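Local coordinates for protein NUDIX hydrolase (Alicyclobacillus acidocaldarius subsp. acidocaldarius, PDB 3QSJ) that probably hydrolyses phosphorus-containing anhydrides as a metal-dependent Nudix hydrolase, and binds calcium in this crystal, at residues I16-G19 / D23-V26; T12-R17 / K205-C210; L27-A32 / E85-L90; L164-L169 / A177-A182; T78-T83 / F131-L136. All blocks are in the same frame, centred on the assembly; numbering follows the deposited sequence. Where two conformers were deposited one is given.

Contacts 2, 3 and 5 are buried and mostly apolar, whereas contacts 1 and 4 are only partly buried and add polar bonds. Contacts 1 and 2 share strand 7-18: contact 1 pairs it with strand 24-31, and contact 2 packs helix 198-209 on it, with I16 serving both. Contacts 3 and 5 both use helix 72-87, setting one side of it against strand 24-31 and another against the 131-136 loop; each contains one glutamate of the calcium site. Contact 4 adjoins contacts 1 and 3, since strand 174-181 pairs with strand 24-31 and the 164-169 loop bonds to the end of helix 72-87.

Contact 1: residues I16-G19 / D23-V26; sequences IRDG and DIEV
R17 and E25 face each other as a hydrogen-bonded pair in the antiparallel beta hairpin of strands 7-18 and 24-31, close to its turn. Their backbones exchange two bonds, R17 N to E25 O and E25 N to R17 O, both 2.9 Å, the second almost straight at 172°. A third, G19 N to D23 O at 2.9 Å, closes the hairpin where the strands give way to the turn.

The polar side chains meet on the same face of the sheet. R17 runs extended from CG to NE and turns the side of its guanidinium to the carboxylate. NE and NH2 both donate to E25 OE1, NE at 2.8 Å, with that oxygen in the guanidinium plane although the two planar groups are 48° apart. The other oxygen, OE2, accepts from the backbone N of A20, so the turn helps fix the carboxylate, while R17 also makes a cation-pi contact with W179. Cutting R17 back to an alanine would probably leave the buried carboxylate of E25 without its charged mate and W179 without its cation.

On the opposite face the contact is apolar. I16 and V26 form a non-hydrogen-bonded pair, CG2 to CG2 at 4.0 Å. I24 swings its CG2, anti to the backbone N, back to I16 CB at 3.8 Å.

Contact 2: residues T12-R17 / K205-C210; sequences TLVVIR and KALVAC
Helix 198-209 packs on strand 7-18 of the Nudix sheet through one leucine, L207, whose forked end meets V14 and I16. These two residues are alternate positions of the strand, so their side chains point to the same face; one methyl of the leucine bridges the two, and the other leans on I16. CD1 lies 4.1 Å from V14 CG1 and 4.0 Å from I16 CG2; CD2 turns to I16 alone, 3.9 Å from the same CG2.

V14 and L207 run past one another in opposite directions. The valine has CG1 anti to its backbone N (chi1 -178°), which carries that methyl out to the leucine. I16 crosses L207 at a slant.

A Nudix fold sandwiches its mixed sheet between helices, and this helix covers one side, the side turned from helix 72-87. On that side I16 also touches A213 and A216 of helix 213-219, while L207 meets A182 at the start of helix 182-190. V14 packs in addition on L158 of strand 151-160, which runs parallel to strand 7-18 as its neighbour in the sheet.

Contact 3: residues L27-A32 / E85-L90; sequences LVVRRA and EEIGWL. With CA (calcium ion), chain B.
Strand 24-31 passes the C-terminal end of helix 72-87 with its CA atoms nearest at V29 and E86, 8.4 Å apart, and just beyond, the chain leaves the helix at G88 with a positive phi of 76°. The gap is filled by side chains. I87 bridges two strand residues that point to the same face: its CD1 touches L27 CD1 at 3.8 Å, while its CG2 lies 3.9 Å from V29 CG1. The isoleucine holds CG1 between the backbone N and the carbonyl carbon (chi1 62°), a setting that sends its two branches apart along the strand; V29 crosses it at about a right angle.

V29 has a second neighbour. Its CG2 lies 3.7 Å from E86 OE1, the oxygen turned away from the metal, so an apolar methyl flanks the carboxylate. The other oxygen, E86 OE2, binds calcium at 2.2 Å at the end of an extended chain. G46, through its backbone O, and E82 bind the same ion, and two waters complete more of its shell, one of them donating to E85 OE1 at 2.9 Å. E85 is thus a second-shell residue, and its other oxygen pairs with R81.

The site matches the glutamates that Nudix enzymes carry on the helix of the Nudix box. In chemical terms, I87 meets the strand through methyls only, while E86 binds the ion through OE2 alone and keeps OE1 beside a valine methyl, so the strand's apolar packing also borders a metal ligand.

Contact 4: residues L164-L169 / A177-A182; sequences LGEPRL and ALWTPA
The indole of W179 gives the contact its one direct hydrogen bond: NE1 donates to G165 O at 3.1 Å, with an N-H...O angle of 162°. The acceptor lies in the ring plane, though the nitrogen is tilted 33° from the plane of the G165 carbonyl. E166 comes to the same edge of the ring. Its chain bends back so that OE1 is 3.8 Å from W179 CD1, the carboxylate standing at nearly a right angle to the indole. A water joins the two residues a second way, donating to E166 OE1 and accepting from W179 N at 3.0 Å.

These residues tie the loop between strands 151-160 and 174-181 to the second of those strands, which pairs with strand 24-31 in the mixed sheet. The loop also bonds to the chain at and just past the end of helix 72-87: R168 pairs with I87 through the backbone, and W89 NE1 donates to E166 O.

Apolar contacts complete the join. L164 meets the benzene edge of the indole, its CB 4.1 Å from W179 CZ2. Further along, A177 fits between two loop residues, with CB 3.8 Å from P167 CG and 3.6 Å from L169 CD2. P167 also brings CD to W179 CD1, approaching the ring obliquely.

Contact 5: residues T78-T83 / F131-L136; sequences TALRET and FDLGLL. With CA (calcium ion), chain B.
L80 reaches out of helix 72-87 into a pocket made by F131, L133 and L136, and it has the most surface covered in this contact. Its CD1 sits over one face of the F131 ring, 4.0 Å from the centroid and 25° off the normal, a CH-pi contact displaced toward the rim near CD1 and CG. Its CB adds a touch at F131 CE1, 3.7 Å. The two side chains slide past each other in opposite directions; F131 holds CG anti to its carbonyl carbon (chi1 -70°), which carries the ring back alongside the leucine.

L136 and L80 reach toward each other, tip to tip: L136 CD2 is 3.9 Å from L80 CD1. L133 CD2 lies equally near that methyl, so three residues surround one carbon. A serine at F131 would probably open a gap beside L80, leaving CD1 without the ring face it rests on.

Two residues on, E82 OE1 binds calcium at 2.4 Å, and R81 NH1 donates to E82 OE2. The 131-136 segment covers the L80 flank of the helix; L80 also touches L13 of strand 7-18, while F131 continues onto L120 and L124 of helix 119-125.

Contact 1: residues I16-G19 / D23-V26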
# COMPACT_ATOMS: atom_id res chain seq x y z
N ILE A 16 -8.14 -0.51 3.70
CA ILE A 16 -9.59 -0.23 3.73
C ILE A 16 -10.26 -0.28 5.08
O ILE A 16 -9.70 -0.80 6.04
CB ILE A 16 -10.32 -1.26 2.81
CG1 ILE A 16 -10.26 -2.72 3.40
CG2 ILE A 16 -9.85 -1.16 1.37
CD1 ILE A 16 -11.16 -3.77 2.59
N ARG A 17 -11.46 0.29 5.15
CA ARG A 17 -12.24 0.17 6.39
C ARG A 17 -13.74 0.20 5.98
O ARG A 17 -14.08 0.63 4.88
CB ARG A 17 -11.89 1.31 7.34
CG ARG A 17 -12.40 2.66 6.84
CD ARG A 17 -11.84 3.80 7.67
NE ARG A 17 -12.43 5.10 7.31
CZ ARG A 17 -12.06 6.23 7.90
NH1 ARG A 17 -11.13 6.22 8.85
NH2 ARG A 17 -12.63 7.39 7.54
N ASP A 18 -14.61 -0.25 6.87
CA ASP A 18 -16.04 -0.11 6.64
C ASP A 18 -16.37 1.34 6.98
O ASP A 18 -16.01 1.80 8.07
CB ASP A 18 -16.81 -1.04 7.56
CG ASP A 18 -16.76 -2.49 7.11
OD1 ASP A 18 -16.76 -2.74 5.85
OD2 ASP A 18 -16.72 -3.37 7.98
N GLY A 19 -16.98 2.06 6.02
CA GLY A 19 -17.23 3.49 6.15
C GLY A 19 -18.68 3.88 6.26
O GLY A 19 -19.56 3.04 6.53
N ASP A 23 -20.48 1.73 2.91
CA ASP A 23 -19.58 1.67 1.77
C ASP A 23 -18.15 1.50 2.29
O ASP A 23 -17.80 2.09 3.29
CB ASP A 23 -19.63 2.96 0.93
CG ASP A 23 -20.95 3.20 0.19
OD1 ASP A 23 -21.60 2.21 -0.18
OD2 ASP A 23 -21.32 4.37 0.01
N ILE A 24 -17.30 0.77 1.54
CA ILE A 24 -15.89 0.66 1.92
C ILE A 24 -15.20 1.99 1.64
O ILE A 24 -15.39 2.58 0.57
CB ILE A 24 -15.23 -0.50 1.14
CG1 ILE A 24 -15.87 -1.83 1.56
CG2 ILE A 24 -13.71 -0.48 1.38
CD1 ILE A 24 -15.47 -3.11 0.76
N GLU A 25 -14.32 2.40 2.55
CA GLU A 25 -13.47 3.57 2.39
C GLU A 25 -12.05 3.06 2.27
O GLU A 25 -11.75 2.01 2.81
CB GLU A 25 -13.59 4.51 3.59
CG GLU A 25 -14.98 5.10 3.58
CD GLU A 25 -15.39 5.90 4.79
OE1 GLU A 25 -14.57 6.04 5.74
OE2 GLU A 25 -16.54 6.41 4.77
N VAL A 26 -11.17 3.85 1.64
CA VAL A 26 -9.79 3.40 1.32
C VAL A 26 -8.84 4.58 1.44
O VAL A 26 -9.28 5.72 1.20
CB VAL A 26 -9.79 2.77 -0.11
CG1 VAL A 26 -10.26 3.76 -1.21
CG2 VAL A 26 -8.44 2.14 -0.44

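Contact 2: residues T12-R17 / K205-C210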
# COMPACT_ATOMS: atom_id res chain seq x y z
N THR A 12 2.07 -2.29 -3.82
CA THR A 12 1.11 -1.29 -3.39
C THR A 12 0.20 -1.87 -2.32
O THR A 12 -0.23 -3.02 -2.44
CB THR A 12 0.29 -0.84 -4.62
OG1 THR A 12 1.20 -0.26 -5.56
CG2 THR A 12 -0.68 0.25 -4.26
N LEU A 13 -0.18 -1.02 -1.35
CA LEU A 13 -1.06 -1.45 -0.25
C LEU A 13 -2.37 -0.72 -0.34
O LEU A 13 -2.43 0.51 -0.35
CB LEU A 13 -0.42 -1.19 1.13
CG LEU A 13 -1.10 -1.91 2.29
CD1 LEU A 13 -1.13 -3.43 2.05
CD2 LEU A 13 -0.39 -1.53 3.63
N VAL A 14 -3.46 -1.51 -0.31
CA VAL A 14 -4.82 -0.99 -0.41
C VAL A 14 -5.34 -1.16 1.01
O VAL A 14 -5.65 -2.30 1.43
CB VAL A 14 -5.64 -1.79 -1.45
CG1 VAL A 14 -7.06 -1.21 -1.59
CG2 VAL A 14 -4.92 -1.82 -2.81
N VAL A 15 -5.41 -0.05 1.74
CA VAL A 15 -5.84 -0.08 3.16
C VAL A 15 -7.29 0.36 3.20
O VAL A 15 -7.62 1.49 2.80
CB VAL A 15 -4.93 0.85 4.02
CG1 VAL A 15 -5.27 0.70 5.51
CG2 VAL A 15 -3.44 0.56 3.77
N ILE A 16 -8.14 -0.51 3.70
CA ILE A 16 -9.59 -0.23 3.73
C ILE A 16 -10.26 -0.28 5.08
O ILE A 16 -9.70 -0.80 6.04
CB ILE A 16 -10.32 -1.26 2.81
CG1 ILE A 16 -10.26 -2.72 3.40
CG2 ILE A 16 -9.85 -1.16 1.37
CD1 ILE A 16 -11.16 -3.77 2.59
N ARG A 17 -11.46 0.29 5.15
CA ARG A 17 -12.24 0.17 6.39
C ARG A 17 -13.74 0.20 5.98
O ARG A 17 -14.08 0.63 4.88
CB ARG A 17 -11.89 1.31 7.34
CG ARG A 17 -12.40 2.66 6.84
CD ARG A 17 -11.84 3.80 7.67
NE ARG A 17 -12.43 5.10 7.31
CZ ARG A 17 -12.06 6.23 7.90
NH1 ARG A 17 -11.13 6.22 8.85
NH2 ARG A 17 -12.63 7.39 7.54
N LYS A 205 -13.16 -0.29 -8.45
CA LYS A 205 -14.38 -0.97 -8.91
C LYS A 205 -14.62 -2.25 -8.09
O LYS A 205 -15.78 -2.54 -7.75
CB LYS A 205 -14.28 -1.36 -10.40
CG LYS A 205 -14.28 -0.22 -11.37
CD LYS A 205 -14.15 -0.78 -12.81
CE LYS A 205 -14.12 0.31 -13.85
NZ LYS A 205 -13.44 -0.12 -15.09
N ALA A 206 -13.52 -2.99 -7.74
CA ALA A 206 -13.64 -4.24 -6.95
C ALA A 206 -14.17 -3.90 -5.58
O ALA A 206 -15.05 -4.58 -5.08
CB ALA A 206 -12.28 -4.95 -6.82
N LEU A 207 -13.64 -2.85 -4.96
CA LEU A 207 -14.11 -2.38 -3.64
C LEU A 207 -15.58 -1.91 -3.67
O LEU A 207 -16.36 -2.22 -2.76
CB LEU A 207 -13.22 -1.22 -3.19
CG LEU A 207 -11.78 -1.60 -2.79
CD1 LEU A 207 -11.01 -0.34 -2.35
CD2 LEU A 207 -11.76 -2.68 -1.70
N VAL A 208 -15.99 -1.23 -4.75
CA VAL A 208 -17.40 -0.77 -4.86
C VAL A 208 -18.37 -1.96 -4.93
O VAL A 208 -19.47 -1.87 -4.35
CB VAL A 208 -17.55 0.23 -6.04
CG1 VAL A 208 -19.03 0.54 -6.38
CG2 VAL A 208 -16.79 1.52 -5.74
N ALA A 209 -17.98 -3.05 -5.61
CA ALA A 209 -18.81 -4.26 -5.77
C ALA A 209 -18.89 -5.06 -4.49
O ALA A 209 -19.74 -5.92 -4.35
CB ALA A 209 -18.26 -5.13 -6.88
N CYS A 210 -17.97 -4.81 -3.56
CA CYS A 210 -17.85 -5.54 -2.33
C CYS A 210 -18.72 -4.99 -1.19
O CYS A 210 -18.63 -3.82 -0.90
CB CYS A 210 -16.39 -5.59 -1.92
SG CYS A 210 -16.05 -6.87 -0.71

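Contact 3: residues L27-A32 / E85-L90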
# COMPACT_ATOMS: atom_id res chain seq x y z
N LEU A 27 -7.55 4.34 1.76
CA LEU A 27 -6.58 5.41 1.87
C LEU A 27 -6.00 5.64 0.48
O LEU A 27 -5.45 4.72 -0.17
CB LEU A 27 -5.44 5.03 2.83
CG LEU A 27 -5.72 5.19 4.31
CD1 LEU A 27 -4.54 4.67 5.11
CD2 LEU A 27 -5.94 6.70 4.66
N VAL A 28 -6.09 6.86 0.03
CA VAL A 28 -5.48 7.18 -1.25
C VAL A 28 -4.58 8.35 -1.03
O VAL A 28 -4.74 9.09 -0.05
CB VAL A 28 -6.51 7.45 -2.38
CG1 VAL A 28 -7.25 6.16 -2.78
CG2 VAL A 28 -7.50 8.56 -2.00
N VAL A 29 -3.66 8.54 -1.97
CA VAL A 29 -2.74 9.69 -1.94
C VAL A 29 -2.71 10.35 -3.32
O VAL A 29 -3.06 9.71 -4.31
CB VAL A 29 -1.33 9.27 -1.51
CG1 VAL A 29 -1.37 8.65 -0.08
CG2 VAL A 29 -0.69 8.30 -2.52
N ARG A 30 -2.31 11.63 -3.40
CA ARG A 30 -2.15 12.24 -4.72
C ARG A 30 -0.73 12.77 -4.86
O ARG A 30 -0.26 13.48 -3.98
CB ARG A 30 -3.17 13.38 -4.93
CG ARG A 30 -2.92 14.05 -6.31
CD ARG A 30 -3.98 15.07 -6.64
NE ARG A 30 -4.01 16.17 -5.67
CZ ARG A 30 -4.92 17.13 -5.73
NH1 ARG A 30 -5.81 17.16 -6.72
NH2 ARG A 30 -4.95 18.08 -4.81
N ARG A 31 -0.06 12.41 -5.94
CA ARG A 31 1.29 12.93 -6.29
C ARG A 31 1.24 14.42 -6.54
O ARG A 31 0.36 14.90 -7.26
CB ARG A 31 1.85 12.21 -7.52
CG ARG A 31 2.02 10.73 -7.26
CD ARG A 31 2.31 9.98 -8.53
NE ARG A 31 3.67 10.23 -8.95
CZ ARG A 31 4.74 9.58 -8.49
NH1 ARG A 31 4.60 8.65 -7.56
NH2 ARG A 31 5.94 9.87 -8.94
N ALA A 32 2.16 15.17 -5.93
CA ALA A 32 2.22 16.63 -6.11
C ALA A 32 2.45 17.00 -7.61
O ALA A 32 3.09 16.25 -8.35
CB ALA A 32 3.35 17.20 -5.27
N GLU A 85 6.15 5.08 5.05
CA GLU A 85 6.85 6.29 4.58
C GLU A 85 5.87 7.36 4.16
O GLU A 85 6.10 8.52 4.42
CB GLU A 85 7.73 5.96 3.36
CG GLU A 85 8.90 5.04 3.69
CD GLU A 85 9.67 4.60 2.46
OE1 GLU A 85 9.36 5.11 1.36
OE2 GLU A 85 10.55 3.72 2.59
N GLU A 86 4.80 6.96 3.45
CA GLU A 86 3.89 7.92 2.84
C GLU A 86 2.86 8.50 3.79
O GLU A 86 2.61 9.71 3.73
CB GLU A 86 3.22 7.22 1.63
CG GLU A 86 4.20 7.03 0.49
CD GLU A 86 3.53 6.41 -0.71
OE1 GLU A 86 2.43 6.88 -1.09
OE2 GLU A 86 4.14 5.50 -1.31
N ILE A 87 2.30 7.68 4.66
CA ILE A 87 1.21 8.15 5.54
C ILE A 87 1.47 8.04 7.04
O ILE A 87 0.57 8.39 7.83
CB ILE A 87 -0.16 7.55 5.10
CG1 ILE A 87 -0.12 6.01 5.22
CG2 ILE A 87 -0.51 7.99 3.65
CD1 ILE A 87 -0.97 5.32 6.24
N GLY A 88 2.67 7.60 7.42
CA GLY A 88 3.07 7.65 8.84
C GLY A 88 2.47 6.61 9.76
O GLY A 88 2.43 6.81 10.99
N TRP A 89 1.91 5.54 9.19
CA TRP A 89 1.38 4.45 10.03
C TRP A 89 2.09 3.16 9.61
O TRP A 89 2.17 2.86 8.39
CB TRP A 89 -0.15 4.26 9.85
CG TRP A 89 -0.96 5.40 10.43
CD1 TRP A 89 -1.26 6.58 9.81
CD2 TRP A 89 -1.61 5.45 11.71
NE1 TRP A 89 -1.96 7.41 10.67
CE2 TRP A 89 -2.18 6.74 11.84
CE3 TRP A 89 -1.66 4.57 12.80
CZ2 TRP A 89 -2.88 7.14 12.99
CZ3 TRP A 89 -2.40 4.94 13.91
CH2 TRP A 89 -3.03 6.19 13.98
N LEU A 90 2.51 2.36 10.60
CA LEU A 90 3.06 1.03 10.35
C LEU A 90 1.96 0.10 10.62
O LEU A 90 1.50 -0.02 11.77
CB LEU A 90 4.22 0.64 11.28
CG LEU A 90 5.60 0.96 10.81
CD1 LEU A 90 6.62 0.83 11.96
CD2 LEU A 90 6.00 0.12 9.61
CA CA B . 6.13 5.45 -2.35
O HOH W 1 7.39 6.31 -0.39
O HOH W 2 7.98 5.53 -3.76

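Contact 4: residues L164-L169 / A177-A182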
# COMPACT_ATOMS: atom_id res chain seq x y z
N LEU A 164 -6.92 2.75 12.38
CA LEU A 164 -6.10 3.90 12.00
C LEU A 164 -6.82 5.22 12.12
O LEU A 164 -8.03 5.33 11.88
CB LEU A 164 -5.58 3.74 10.54
CG LEU A 164 -4.85 2.45 10.17
CD1 LEU A 164 -4.43 2.46 8.71
CD2 LEU A 164 -3.61 2.20 11.05
N GLY A 165 -6.05 6.22 12.46
CA GLY A 165 -6.51 7.60 12.47
C GLY A 165 -6.26 8.15 11.08
O GLY A 165 -6.32 7.44 10.06
N GLU A 166 -5.91 9.42 11.03
CA GLU A 166 -5.69 10.11 9.75
C GLU A 166 -4.28 9.89 9.18
O GLU A 166 -3.30 9.85 9.95
CB GLU A 166 -6.00 11.62 9.88
CG GLU A 166 -7.45 11.87 10.32
CD GLU A 166 -8.51 11.33 9.38
OE1 GLU A 166 -8.24 11.21 8.17
OE2 GLU A 166 -9.63 11.05 9.85
N PRO A 167 -4.16 9.82 7.83
CA PRO A 167 -2.80 9.69 7.22
C PRO A 167 -2.05 11.01 7.46
O PRO A 167 -2.68 12.08 7.63
CB PRO A 167 -3.11 9.53 5.70
CG PRO A 167 -4.43 10.15 5.51
CD PRO A 167 -5.21 9.89 6.80
N ARG A 168 -0.74 10.94 7.57
CA ARG A 168 0.08 12.12 7.82
C ARG A 168 1.18 12.08 6.79
O ARG A 168 1.92 11.09 6.71
CB ARG A 168 0.67 12.09 9.20
CG ARG A 168 1.22 13.48 9.61
CD ARG A 168 2.02 13.49 10.92
NE ARG A 168 3.11 12.52 10.84
CZ ARG A 168 3.33 11.55 11.72
NH1 ARG A 168 2.60 11.46 12.83
NH2 ARG A 168 4.32 10.70 11.53
N LEU A 169 1.34 13.20 6.08
CA LEU A 169 2.36 13.32 5.06
C LEU A 169 3.69 13.74 5.65
O LEU A 169 3.72 14.46 6.66
CB LEU A 169 1.91 14.36 3.99
CG LEU A 169 0.59 14.05 3.27
CD1 LEU A 169 0.28 15.19 2.25
CD2 LEU A 169 0.70 12.71 2.55
N ALA A 177 -3.63 13.21 1.11
CA ALA A 177 -3.81 11.83 1.55
C ALA A 177 -5.04 11.83 2.39
O ALA A 177 -5.20 12.71 3.26
CB ALA A 177 -2.63 11.37 2.38
N LEU A 178 -5.97 10.90 2.10
CA LEU A 178 -7.21 10.86 2.84
C LEU A 178 -7.93 9.53 2.76
O LEU A 178 -7.61 8.70 1.90
CB LEU A 178 -8.16 12.01 2.45
CG LEU A 178 -8.85 12.12 1.06
CD1 LEU A 178 -8.15 11.46 -0.04
CD2 LEU A 178 -10.33 11.91 1.10
N TRP A 179 -8.89 9.36 3.68
CA TRP A 179 -9.78 8.20 3.65
C TRP A 179 -10.95 8.60 2.75
O TRP A 179 -11.74 9.52 3.08
CB TRP A 179 -10.32 7.91 5.06
CG TRP A 179 -9.36 7.15 5.92
CD1 TRP A 179 -8.62 7.63 6.97
CD2 TRP A 179 -9.14 5.75 5.87
NE1 TRP A 179 -8.01 6.58 7.63
CE2 TRP A 179 -8.30 5.41 6.96
CE3 TRP A 179 -9.61 4.72 5.02
CZ2 TRP A 179 -7.90 4.09 7.21
CZ3 TRP A 179 -9.22 3.42 5.29
CH2 TRP A 179 -8.30 3.14 6.32
N THR A 180 -11.12 7.89 1.64
CA THR A 180 -12.23 8.24 0.77
C THR A 180 -13.15 7.07 0.49
O THR A 180 -12.66 5.95 0.33
CB THR A 180 -11.70 8.83 -0.58
OG1 THR A 180 -12.82 9.23 -1.38
CG2 THR A 180 -10.86 7.83 -1.37
N PRO A 181 -14.47 7.26 0.40
CA PRO A 181 -15.31 6.14 -0.07
C PRO A 181 -14.79 5.77 -1.48
O PRO A 181 -14.43 6.67 -2.25
CB PRO A 181 -16.70 6.76 -0.17
CG PRO A 181 -16.66 7.95 0.65
CD PRO A 181 -15.28 8.48 0.62
N ALA A 182 -14.65 4.48 -1.78
CA ALA A 182 -14.12 4.01 -3.09
C ALA A 182 -15.01 4.46 -4.27
O ALA A 182 -14.50 4.83 -5.32
CB ALA A 182 -13.97 2.48 -3.08
O HOH W 3 -9.33 11.28 5.97

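Contact 5: residues T78-T83 / F131-L136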
# COMPACT_ATOMS: atom_id res chain seq x y z
N THR A 78 7.41 -4.65 1.07
CA THR A 78 7.62 -3.44 0.26
C THR A 78 6.39 -2.56 0.44
O THR A 78 6.50 -1.39 0.69
CB THR A 78 7.82 -3.82 -1.24
OG1 THR A 78 8.98 -4.65 -1.36
CG2 THR A 78 7.84 -2.55 -2.16
N ALA A 79 5.21 -3.15 0.30
CA ALA A 79 3.96 -2.39 0.41
C ALA A 79 3.78 -1.73 1.78
O ALA A 79 3.43 -0.55 1.87
CB ALA A 79 2.78 -3.29 0.07
N LEU A 80 4.07 -2.49 2.84
CA LEU A 80 3.94 -2.01 4.23
C LEU A 80 4.96 -0.90 4.48
O LEU A 80 4.64 0.11 5.13
CB LEU A 80 4.15 -3.18 5.18
CG LEU A 80 2.94 -4.12 5.23
CD1 LEU A 80 3.37 -5.52 5.72
CD2 LEU A 80 1.79 -3.49 6.04
N ARG A 81 6.17 -1.08 4.01
CA ARG A 81 7.21 -0.06 4.23
C ARG A 81 6.85 1.27 3.54
O ARG A 81 7.04 2.33 4.13
CB ARG A 81 8.59 -0.55 3.71
CG ARG A 81 9.69 0.58 3.76
CD ARG A 81 11.06 0.12 3.20
NE ARG A 81 10.93 -0.51 1.88
CZ ARG A 81 10.67 0.13 0.74
NH1 ARG A 81 10.54 1.46 0.72
NH2 ARG A 81 10.55 -0.56 -0.40
N GLU A 82 6.44 1.20 2.27
CA GLU A 82 6.11 2.37 1.43
C GLU A 82 4.92 3.10 2.06
O GLU A 82 4.91 4.34 2.12
CB GLU A 82 5.77 1.89 0.02
CG GLU A 82 6.99 1.44 -0.77
CD GLU A 82 7.91 2.55 -1.28
OE1 GLU A 82 7.42 3.69 -1.45
OE2 GLU A 82 9.08 2.26 -1.63
N THR A 83 3.97 2.33 2.64
CA THR A 83 2.82 2.92 3.32
C THR A 83 3.29 3.72 4.56
O THR A 83 2.80 4.83 4.80
CB THR A 83 1.80 1.83 3.69
OG1 THR A 83 1.35 1.21 2.47
CG2 THR A 83 0.60 2.40 4.43
N PHE A 131 6.52 -7.75 10.84
CA PHE A 131 5.17 -7.67 10.25
C PHE A 131 4.43 -8.99 10.37
O PHE A 131 5.04 -10.05 10.20
CB PHE A 131 5.28 -7.33 8.79
CG PHE A 131 5.74 -5.90 8.58
CD1 PHE A 131 4.93 -4.83 8.97
CD2 PHE A 131 7.01 -5.63 8.06
CE1 PHE A 131 5.29 -3.51 8.71
CE2 PHE A 131 7.41 -4.31 7.83
CZ PHE A 131 6.55 -3.25 8.15
N ASP A 132 3.11 -8.91 10.58
CA ASP A 132 2.27 -10.12 10.55
C ASP A 132 1.71 -10.09 9.11
O ASP A 132 0.70 -9.40 8.82
CB ASP A 132 1.14 -10.01 11.61
CG ASP A 132 0.19 -11.22 11.51
OD1 ASP A 132 0.44 -12.11 10.64
OD2 ASP A 132 -0.79 -11.27 12.32
N LEU A 133 2.34 -10.85 8.22
CA LEU A 133 1.90 -10.89 6.82
C LEU A 133 0.53 -11.57 6.61
O LEU A 133 -0.11 -11.35 5.58
CB LEU A 133 2.98 -11.59 5.99
CG LEU A 133 4.33 -10.84 6.01
CD1 LEU A 133 5.40 -11.58 5.17
CD2 LEU A 133 4.16 -9.33 5.61
N GLY A 134 0.07 -12.29 7.63
CA GLY A 134 -1.23 -12.93 7.63
C GLY A 134 -2.37 -11.91 7.56
O GLY A 134 -3.53 -12.26 7.25
N LEU A 135 -2.07 -10.66 7.90
CA LEU A 135 -3.05 -9.53 7.87
C LEU A 135 -3.16 -8.93 6.45
O LEU A 135 -4.02 -8.08 6.24
CB LEU A 135 -2.66 -8.47 8.88
CG LEU A 135 -2.86 -8.89 10.33
CD1 LEU A 135 -2.34 -7.76 11.26
CD2 LEU A 135 -4.34 -9.15 10.63
N LEU A 136 -2.36 -9.40 5.50
CA LEU A 136 -2.48 -8.90 4.10
C LEU A 136 -2.96 -9.96 3.17
O LEU A 136 -2.63 -11.14 3.38
CB LEU A 136 -1.10 -8.42 3.55
CG LEU A 136 -0.79 -6.93 3.84
CD1 LEU A 136 -0.72 -6.64 5.41
CD2 LEU A 136 0.60 -6.64 3.29
CA CA B . 6.13 5.45 -2.35
O HOH W 2 7.98 5.53 -3.76
O HOH W 1 7.39 6.31 -0.39